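PDB 7N1L: GCN5-related N-acetyltransferase from Brucella abortus, which probably transfers an acyl group, most likely acetyl from acetyl-CoA, to an amine, as other members of the GNAT family do. Local coordinates for residues Ala27-Phe41 / Leu68-Asp82. Residues are numbered along the deposited sequence; the frame is centred on the assembly and turned at random.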
ATOM      1  N   ALA A  27       0.336 -31.321   5.603  1.00 59.56           N
ATOM      2  CA  ALA A  27      -0.364 -31.314   4.326  1.00 59.54           C
ATOM      3  C   ALA A  27      -0.254 -29.948   3.609  1.00 62.31           C
ATOM      4  O   ALA A  27       0.077 -29.900   2.417  1.00 64.31           O
ATOM      5  CB  ALA A  27      -1.824 -31.704   4.523  1.00 58.99           C
ATOM      6  N   VAL A  28      -0.489 -28.841   4.311  1.00 51.66           N
ATOM      7  CA  VAL A  28      -0.439 -27.527   3.670  1.00 49.53           C
ATOM      8  C   VAL A  28       1.006 -27.035   3.585  1.00 48.22           C
ATOM      9  O   VAL A  28       1.640 -26.764   4.609  1.00 51.24           O
ATOM     10  CB  VAL A  28      -1.309 -26.509   4.416  1.00 46.99           C
ATOM     11  CG1 VAL A  28      -1.424 -25.219   3.575  1.00 39.64           C
ATOM     12  CG2 VAL A  28      -2.671 -27.108   4.764  1.00 43.61           C
ATOM     13  N   ASP A  29       1.517 -26.885   2.360  1.00 45.16           N
ATOM     14  CA  ASP A  29       2.867 -26.388   2.102  1.00 43.02           C
ATOM     15  C   ASP A  29       2.784 -24.938   1.646  1.00 37.72           C
ATOM     16  O   ASP A  29       2.167 -24.643   0.612  1.00 34.03           O
ATOM     17  CB  ASP A  29       3.576 -27.226   1.041  1.00 38.66           C
ATOM     18  CG  ASP A  29       4.079 -28.544   1.587  1.00 60.46           C
ATOM     19  OD1 ASP A  29       4.526 -28.559   2.758  1.00 67.18           O
ATOM     20  OD2 ASP A  29       4.020 -29.572   0.861  1.00 67.25           O
ATOM     21  N   ILE A  30       3.423 -24.043   2.400  1.00 33.12           N
ATOM     22  CA  ILE A  30       3.392 -22.616   2.108  1.00 35.71           C
ATOM     23  C   ILE A  30       4.807 -22.141   1.779  1.00 32.27           C
ATOM     24  O   ILE A  30       5.747 -22.379   2.543  1.00 32.87           O
ATOM     25  CB  ILE A  30       2.779 -21.815   3.276  1.00 35.25           C
ATOM     26  CG1 ILE A  30       1.309 -22.193   3.450  1.00 31.15           C
ATOM     27  CG2 ILE A  30       2.917 -20.304   3.027  1.00 29.69           C
ATOM     28  CD1 ILE A  30       0.723 -21.691   4.747  1.00 31.50           C
ATOM     29  N   ALA A  31       4.949 -21.467   0.645  1.00 29.84           N
ATOM     30  CA  ALA A  31       6.242 -20.987   0.171  1.00 30.68           C
ATOM     31  C   ALA A  31       6.018 -19.790  -0.741  1.00 28.82           C
ATOM     32  O   ALA A  31       4.977 -19.677  -1.390  1.00 27.74           O
ATOM     33  CB  ALA A  31       7.007 -22.092  -0.584  1.00 28.83           C
ATOM     34  N   LEU A  32       7.026 -18.925  -0.821  1.00 32.12           N
ATOM     35  CA  LEU A  32       6.969 -17.759  -1.697  1.00 28.32           C
ATOM     36  C   LEU A  32       6.871 -18.183  -3.156  1.00 26.97           C
ATOM     37  O   LEU A  32       7.524 -19.133  -3.581  1.00 28.39           O
ATOM     38  CB  LEU A  32       8.216 -16.906  -1.510  1.00 30.96           C
ATOM     39  CG  LEU A  32       8.333 -16.087  -0.223  1.00 35.93           C
ATOM     40  CD1 LEU A  32       9.761 -15.618  -0.096  1.00 29.26           C
ATOM     41  CD2 LEU A  32       7.346 -14.913  -0.171  1.00 28.24           C
ATOM     42  N   LEU A  33       6.045 -17.483  -3.924  1.00 26.25           N
ATOM     43  CA  LEU A  33       5.933 -17.709  -5.360  1.00 26.95           C
ATOM     44  C   LEU A  33       7.006 -16.909  -6.107  1.00 30.42           C
ATOM     45  O   LEU A  33       7.435 -15.841  -5.665  1.00 24.75           O
ATOM     46  CB  LEU A  33       4.542 -17.328  -5.867  1.00 24.75           C
ATOM     47  CG  LEU A  33       3.366 -18.129  -5.286  1.00 30.40           C
ATOM     48  CD1 LEU A  33       2.029 -17.503  -5.724  1.00 29.65           C
ATOM     49  CD2 LEU A  33       3.450 -19.610  -5.728  1.00 26.06           C
ATOM     50  N   HIS A  34       7.490 -17.471  -7.215  1.00 30.73           N
ATOM     51  CA  HIS A  34       8.449 -16.788  -8.064  1.00 27.69           C
ATOM     52  C   HIS A  34       7.950 -16.820  -9.506  1.00 31.82           C
ATOM     53  O   HIS A  34       6.884 -17.379  -9.806  1.00 32.29           O
ATOM     54  CB  HIS A  34       9.843 -17.406  -7.913  1.00 31.14           C
ATOM     55  CG  HIS A  34      10.387 -17.331  -6.517  1.00 30.95           C
ATOM     56  ND1 HIS A  34      11.001 -16.200  -6.016  1.00 32.37           N
ATOM     57  CD2 HIS A  34      10.404 -18.242  -5.517  1.00 31.98           C
ATOM     58  CE1 HIS A  34      11.381 -16.425  -4.771  1.00 33.03           C
ATOM     59  NE2 HIS A  34      11.027 -17.654  -4.441  1.00 33.89           N
ATOM     60  N   LEU A  35       8.740 -16.225 -10.415  1.00 28.41           N
ATOM     61  CA  LEU A  35       8.296 -16.086 -11.802  1.00 27.69           C
ATOM     62  C   LEU A  35       8.065 -17.453 -12.453  1.00 31.57           C
ATOM     63  O   LEU A  35       7.223 -17.590 -13.360  1.00 28.90           O
ATOM     64  CB  LEU A  35       9.292 -15.223 -12.577  1.00 27.94           C
ATOM     65  CG  LEU A  35       8.883 -14.893 -14.018  1.00 28.48           C
ATOM     66  CD1 LEU A  35       7.527 -14.256 -13.947  1.00 28.19           C
ATOM     67  CD2 LEU A  35       9.887 -13.936 -14.719  1.00 28.99           C
ATOM     68  N   ARG A  36       8.825 -18.459 -12.021  1.00 31.02           N
ATOM     69  CA  ARG A  36       8.618 -19.838 -12.456  1.00 31.67           C
ATOM     70  C   ARG A  36       7.155 -20.263 -12.319  1.00 32.38           C
ATOM     71  O   ARG A  36       6.629 -21.015 -13.155  1.00 33.45           O
ATOM     72  CB  ARG A  36       9.482 -20.761 -11.576  1.00 33.51           C
ATOM     73  CG  ARG A  36       9.455 -22.231 -11.951  1.00 36.87           C
ATOM     74  CD  ARG A  36       9.544 -23.162 -10.717  1.00 40.59           C
ATOM     75  NE  ARG A  36      10.835 -23.325 -10.054  1.00 47.05           N
ATOM     76  CZ  ARG A  36      11.065 -23.075  -8.769  1.00 46.22           C
ATOM     77  NH1 ARG A  36      10.118 -22.600  -7.975  1.00 46.33           N
ATOM     78  NH2 ARG A  36      12.269 -23.338  -8.259  1.00 48.78           N
ATOM     79  N   ASP A  37       6.471 -19.754 -11.302  1.00 31.88           N
ATOM     80  CA  ASP A  37       5.151 -20.239 -10.925  1.00 32.53           C
ATOM     81  C   ASP A  37       4.011 -19.499 -11.609  1.00 33.90           C
ATOM     82  O   ASP A  37       2.849 -19.735 -11.260  1.00 33.83           O
ATOM     83  CB  ASP A  37       5.000 -20.179  -9.407  1.00 30.33           C
ATOM     84  CG  ASP A  37       6.123 -20.922  -8.688  1.00 33.74           C
ATOM     85  OD1 ASP A  37       6.314 -22.130  -8.979  1.00 35.90           O
ATOM     86  OD2 ASP A  37       6.800 -20.309  -7.826  1.00 32.85           O
ATOM     87  N   ALA A  38       4.308 -18.614 -12.566  1.00 30.30           N
ATOM     88  CA  ALA A  38       3.265 -17.747 -13.114  1.00 34.42           C
ATOM     89  C   ALA A  38       2.130 -18.557 -13.710  1.00 35.08           C
ATOM     90  O   ALA A  38       0.955 -18.234 -13.506  1.00 30.99           O
ATOM     91  CB  ALA A  38       3.849 -16.799 -14.169  1.00 32.88           C
ATOM     92  N   HIS A  39       2.466 -19.618 -14.453  1.00 35.66           N
ATOM     93  CA  HIS A  39       1.442 -20.425 -15.109  1.00 34.36           C
ATOM     94  C   HIS A  39       0.548 -21.134 -14.096  1.00 34.70           C
ATOM     95  O   HIS A  39      -0.666 -21.246 -14.307  1.00 36.57           O
ATOM     96  CB  HIS A  39       2.077 -21.422 -16.061  1.00 32.58           C
ATOM     97  CG  HIS A  39       1.072 -22.174 -16.872  1.00 37.80           C
ATOM     98  ND1 HIS A  39       0.249 -21.554 -17.787  1.00 41.70           N
ATOM     99  CD2 HIS A  39       0.792 -23.496 -16.950  1.00 35.05           C
ATOM    100  CE1 HIS A  39      -0.526 -22.453 -18.365  1.00 35.66           C
ATOM    101  NE2 HIS A  39      -0.206 -23.641 -17.885  1.00 38.07           N
ATOM    102  N   GLU A  40       1.137 -21.654 -13.018  1.00 33.27           N
ATOM    103  CA  GLU A  40       0.346 -22.290 -11.976  1.00 33.69           C
ATOM    104  C   GLU A  40      -0.478 -21.258 -11.211  1.00 32.95           C
ATOM    105  O   GLU A  40      -1.625 -21.517 -10.831  1.00 36.00           O
ATOM    106  CB  GLU A  40       1.282 -23.043 -11.031  1.00 35.90           C
ATOM    107  CG  GLU A  40       1.027 -24.541 -10.971  1.00 43.77           C
ATOM    108  CD  GLU A  40       1.771 -25.213  -9.840  1.00 42.49           C
ATOM    109  OE1 GLU A  40       2.994 -25.011  -9.723  1.00 44.34           O
ATOM    110  OE2 GLU A  40       1.123 -25.939  -9.064  1.00 48.79           O
ATOM    111  N   PHE A  41       0.085 -20.067 -11.018  1.00 31.13           N
ATOM    112  CA  PHE A  41      -0.590 -18.989 -10.306  1.00 32.24           C
ATOM    113  C   PHE A  41      -1.731 -18.417 -11.138  1.00 32.11           C
ATOM    114  O   PHE A  41      -2.764 -18.016 -10.580  1.00 31.67           O
ATOM    115  CB  PHE A  41       0.459 -17.930  -9.946  1.00 30.72           C
ATOM    116  CG  PHE A  41      -0.062 -16.705  -9.251  1.00 27.98           C
ATOM    117  CD1 PHE A  41      -0.970 -16.786  -8.219  1.00 28.75           C
ATOM    118  CD2 PHE A  41       0.473 -15.464  -9.560  1.00 29.37           C
ATOM    119  CE1 PHE A  41      -1.409 -15.647  -7.569  1.00 28.19           C
ATOM    120  CE2 PHE A  41       0.044 -14.308  -8.916  1.00 29.95           C
ATOM    121  CZ  PHE A  41      -0.896 -14.408  -7.897  1.00 27.00           C
ATOM    122  N   LEU A  68       2.589  -9.445 -12.325  1.00 26.80           N
ATOM    123  CA  LEU A  68       2.763  -9.261 -10.890  1.00 27.99           C
ATOM    124  C   LEU A  68       4.060  -9.895 -10.410  1.00 26.69           C
ATOM    125  O   LEU A  68       4.751  -9.354  -9.543  1.00 25.47           O
ATOM    126  CB  LEU A  68       1.586  -9.884 -10.123  1.00 25.97           C
ATOM    127  CG  LEU A  68       1.724  -9.764  -8.604  1.00 26.30           C
ATOM    128  CD1 LEU A  68       1.592  -8.264  -8.177  1.00 26.95           C
ATOM    129  CD2 LEU A  68       0.723 -10.605  -7.893  1.00 31.28           C
ATOM    130  N   LEU A  69       4.365 -11.080 -10.910  1.00 27.54           N
ATOM    131  CA  LEU A  69       5.552 -11.774 -10.452  1.00 28.67           C
ATOM    132  C   LEU A  69       6.839 -11.142 -10.970  1.00 27.61           C
ATOM    133  O   LEU A  69       7.914 -11.546 -10.518  1.00 26.75           O
ATOM    134  CB  LEU A  69       5.474 -13.243 -10.871  1.00 27.88           C
ATOM    135  CG  LEU A  69       4.391 -13.995 -10.108  1.00 27.89           C
ATOM    136  CD1 LEU A  69       4.171 -15.373 -10.694  1.00 27.95           C
ATOM    137  CD2 LEU A  69       4.787 -14.087  -8.627  1.00 27.29           C
ATOM    138  N   GLN A  70       6.769 -10.173 -11.887  1.00 26.75           N
ATOM    139  CA  GLN A  70       7.958  -9.435 -12.308  1.00 30.28           C
ATOM    140  C   GLN A  70       8.053  -8.042 -11.687  1.00 30.60           C
ATOM    141  O   GLN A  70       8.934  -7.258 -12.072  1.00 28.97           O
ATOM    142  CB  GLN A  70       7.995  -9.324 -13.829  1.00 26.59           C
ATOM    143  CG  GLN A  70       8.442 -10.618 -14.474  1.00 28.48           C
ATOM    144  CD  GLN A  70       8.327 -10.558 -15.959  1.00 32.96           C
ATOM    145  OE1 GLN A  70       9.262 -10.151 -16.653  1.00 36.10           O
ATOM    146  NE2 GLN A  70       7.160 -10.928 -16.471  1.00 36.68           N
ATOM    147  N   ASP A  71       7.143  -7.695 -10.778  1.00 28.96           N
ATOM    148  CA  ASP A  71       7.245  -6.447 -10.018  1.00 28.64           C
ATOM    149  C   ASP A  71       7.958  -6.733  -8.698  1.00 29.42           C
ATOM    150  O   ASP A  71       7.363  -7.320  -7.783  1.00 27.79           O
ATOM    151  CB  ASP A  71       5.855  -5.871  -9.789  1.00 29.31           C
ATOM    152  CG  ASP A  71       5.874  -4.453  -9.216  1.00 29.74           C
ATOM    153  OD1 ASP A  71       6.726  -4.126  -8.357  1.00 26.91           O
ATOM    154  OD2 ASP A  71       4.995  -3.685  -9.624  1.00 25.20           O
ATOM    155  N   ARG A  72       9.166  -6.191  -8.538  1.00 28.61           N
ATOM    156  CA  ARG A  72       9.986  -6.477  -7.361  1.00 30.39           C
ATOM    157  C   ARG A  72       9.454  -5.809  -6.093  1.00 32.02           C
ATOM    158  O   ARG A  72       9.939  -6.120  -4.992  1.00 32.01           O
ATOM    159  CB  ARG A  72      11.430  -6.022  -7.605  1.00 34.69           C
ATOM    160  CG  ARG A  72      12.219  -6.845  -8.635  1.00 33.08           C
ATOM    161  CD  ARG A  72      12.782  -8.089  -8.025  1.00 30.76           C
ATOM    162  NE  ARG A  72      13.427  -7.825  -6.744  1.00 32.70           N
ATOM    163  CZ  ARG A  72      13.550  -8.736  -5.783  1.00 36.02           C
ATOM    164  NH1 ARG A  72      13.116  -9.978  -5.942  1.00 32.69           N
ATOM    165  NH2 ARG A  72      14.114  -8.392  -4.628  1.00 36.71           N
ATOM    166  N   ALA A  73       8.445  -4.937  -6.216  1.00 27.95           N
ATOM    167  CA  ALA A  73       7.817  -4.345  -5.040  1.00 31.68           C
ATOM    168  C   ALA A  73       6.778  -5.279  -4.425  1.00 29.10           C
ATOM    169  O   ALA A  73       6.425  -5.111  -3.258  1.00 28.66           O
ATOM    170  CB  ALA A  73       7.146  -3.020  -5.388  1.00 28.16           C
ATOM    171  N   ALA A  74       6.190  -6.162  -5.226  1.00 28.43           N
ATOM    172  CA  ALA A  74       5.188  -7.125  -4.794  1.00 27.83           C
ATOM    173  C   ALA A  74       5.819  -8.476  -4.485  1.00 28.25           C
ATOM    174  O   ALA A  74       6.841  -8.857  -5.067  1.00 30.69           O
ATOM    175  CB  ALA A  74       4.107  -7.304  -5.859  1.00 28.77           C
ATOM    176  N   GLU A  75       5.217  -9.189  -3.547  1.00 25.22           N
ATOM    177  CA  GLU A  75       5.571 -10.581  -3.315  1.00 27.94           C
ATOM    178  C   GLU A  75       4.270 -11.342  -3.092  1.00 29.29           C
ATOM    179  O   GLU A  75       3.225 -10.767  -2.780  1.00 29.14           O
ATOM    180  CB  GLU A  75       6.522 -10.752  -2.118  1.00 28.49           C
ATOM    181  CG  GLU A  75       7.825  -9.935  -2.230  1.00 25.22           C
ATOM    182  CD  GLU A  75       8.636  -9.996  -0.969  1.00 27.15           C
ATOM    183  OE1 GLU A  75       9.128 -11.087  -0.631  1.00 27.53           O
ATOM    184  OE2 GLU A  75       8.749  -8.949  -0.279  1.00 31.64           O
ATOM    185  N   ALA A  76       4.326 -12.641  -3.304  1.00 29.16           N
ATOM    186  CA  ALA A  76       3.143 -13.458  -3.158  1.00 28.11           C
ATOM    187  C   ALA A  76       3.564 -14.757  -2.485  1.00 31.12           C
ATOM    188  O   ALA A  76       4.553 -15.388  -2.883  1.00 28.90           O
ATOM    189  CB  ALA A  76       2.469 -13.693  -4.514  1.00 25.12           C
ATOM    190  N   LEU A  77       2.839 -15.120  -1.442  1.00 28.53           N
ATOM    191  CA  LEU A  77       3.002 -16.399  -0.775  1.00 30.49           C
ATOM    192  C   LEU A  77       1.958 -17.368  -1.312  1.00 29.67           C
ATOM    193  O   LEU A  77       0.821 -16.973  -1.558  1.00 32.28           O
ATOM    194  CB  LEU A  77       2.856 -16.174   0.722  1.00 31.84           C
ATOM    195  CG  LEU A  77       3.640 -16.865   1.800  1.00 34.67           C
ATOM    196  CD1 LEU A  77       5.100 -16.940   1.519  1.00 28.95           C
ATOM    197  CD2 LEU A  77       3.437 -15.886   2.956  1.00 29.92           C
ATOM    198  N   GLY A  78       2.376 -18.603  -1.582  1.00 30.55           N
ATOM    199  CA  GLY A  78       1.480 -19.613  -2.120  1.00 25.62           C
ATOM    200  C   GLY A  78       1.286 -20.788  -1.173  1.00 32.07           C
ATOM    201  O   GLY A  78       2.192 -21.167  -0.423  1.00 30.69           O
ATOM    202  N   ALA A  79       0.096 -21.386  -1.233  1.00 28.77           N
ATOM    203  CA  ALA A  79      -0.240 -22.553  -0.434  1.00 31.59           C
ATOM    204  C   ALA A  79      -0.513 -23.727  -1.362  1.00 28.84           C
ATOM    205  O   ALA A  79      -1.330 -23.620  -2.281  1.00 32.18           O
ATOM    206  CB  ALA A  79      -1.454 -22.285   0.456  1.00 27.78           C
ATOM    207  N   ARG A  80       0.168 -24.832  -1.132  1.00 30.34           N
ATOM    208  CA  ARG A  80      -0.013 -26.040  -1.939  1.00 39.12           C
ATOM    209  C   ARG A  80      -0.599 -27.158  -1.088  1.00 36.79           C
ATOM    210  O   ARG A  80      -0.238 -27.307   0.080  1.00 38.02           O
ATOM    211  CB  ARG A  80       1.307 -26.512  -2.567  1.00 34.33           C
ATOM    212  CG  ARG A  80       1.910 -25.514  -3.549  1.00 39.48           C
ATOM    213  CD  ARG A  80       3.253 -26.002  -4.129  1.00 42.53           C
ATOM    214  NE  ARG A  80       3.681 -25.156  -5.238  1.00 38.60           N
ATOM    215  CZ  ARG A  80       3.206 -25.259  -6.471  1.00 38.22           C
ATOM    216  NH1 ARG A  80       2.312 -26.175  -6.791  1.00 42.39           N
ATOM    217  NH2 ARG A  80       3.621 -24.408  -7.401  1.00 44.82           N
ATOM    218  N   VAL A  81      -1.538 -27.913  -1.664  1.00 37.56           N
ATOM    219  CA  VAL A  81      -2.081 -29.123  -1.047  1.00 36.45           C
ATOM    220  C   VAL A  81      -1.953 -30.283  -2.036  1.00 40.71           C
ATOM    221  O   VAL A  81      -2.473 -30.209  -3.157  1.00 41.17           O
ATOM    222  CB  VAL A  81      -3.545 -28.917  -0.610  1.00 41.03           C
ATOM    223  CG1 VAL A  81      -4.234 -30.235  -0.268  1.00 36.41           C
ATOM    224  CG2 VAL A  81      -3.613 -27.931   0.591  1.00 40.26           C
ATOM    225  N   ASP A  82      -1.261 -31.353  -1.624  1.00 41.66           N
ATOM    226  CA  ASP A  82      -1.020 -32.539  -2.480  1.00 41.97           C
ATOM    227  C   ASP A  82      -0.437 -32.154  -3.827  1.00 41.47           C
ATOM    228  O   ASP A  82      -0.869 -32.653  -4.868  1.00 43.93           O
ATOM    229  CB  ASP A  82      -2.284 -33.367  -2.698  1.00 40.03           C
ATOM    230  CG  ASP A  82      -2.774 -33.995  -1.440  1.00 47.50           C
ATOM    231  OD1 ASP A  82      -1.923 -34.568  -0.725  1.00 52.47           O
ATOM    232  OD2 ASP A  82      -3.994 -33.900  -1.163  1.00 46.89           O
TER
HETATM  233  O   HOH W   1       7.177 -13.494  -3.942  1.00 25.42           O
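Asp29 and Ala31 pair with Arg80 and Gly78 through backbone hydrogen bonds, which join strands 28-32 and 74-81 as antiparallel neighbours. Leu33 N extends the pairing to Ala76 O (2.8 Å). A water also bridges this pair, donating to Leu33 O and accepting from Ala76 N. Packing is tight on the face of Ile30 and Leu77, where Leu32 CD2 presses on Leu77 CD1 (3.5 Å). On the other face Leu33 bends over Gly78, its CD1 over the Phe41 ring, towards the rim. Leu69 CD1 packs on Ala38 CA (3.5 Å) and obliquely on Phe41. Leu68 CD2 meets that ring's edge. Arg80, extended from CG to NE (chi2 178°, chi3 170°), carries its guanidinium to Glu40. NH2 binds OE1 (2.5 Å, very short) and NH1 binds OE2 on its syn side (2.6 Å), carboxylate and guanidinium planes 39° apart. Asp37 OD1 is a long, weaker partner. The contact thins at exposed Val28 (CG1 to Ala79 CB, 4.3 Å). At the other end exposed Leu35 lies across exposed Gln70. This N-terminal strand pair with its helical connection fits the GNAT fold. Helix 120-129 covers Ile30 and Leu77, strand 84-96 flanks strand 74-81, and helices 38-52 and 61-69 pack on the other face.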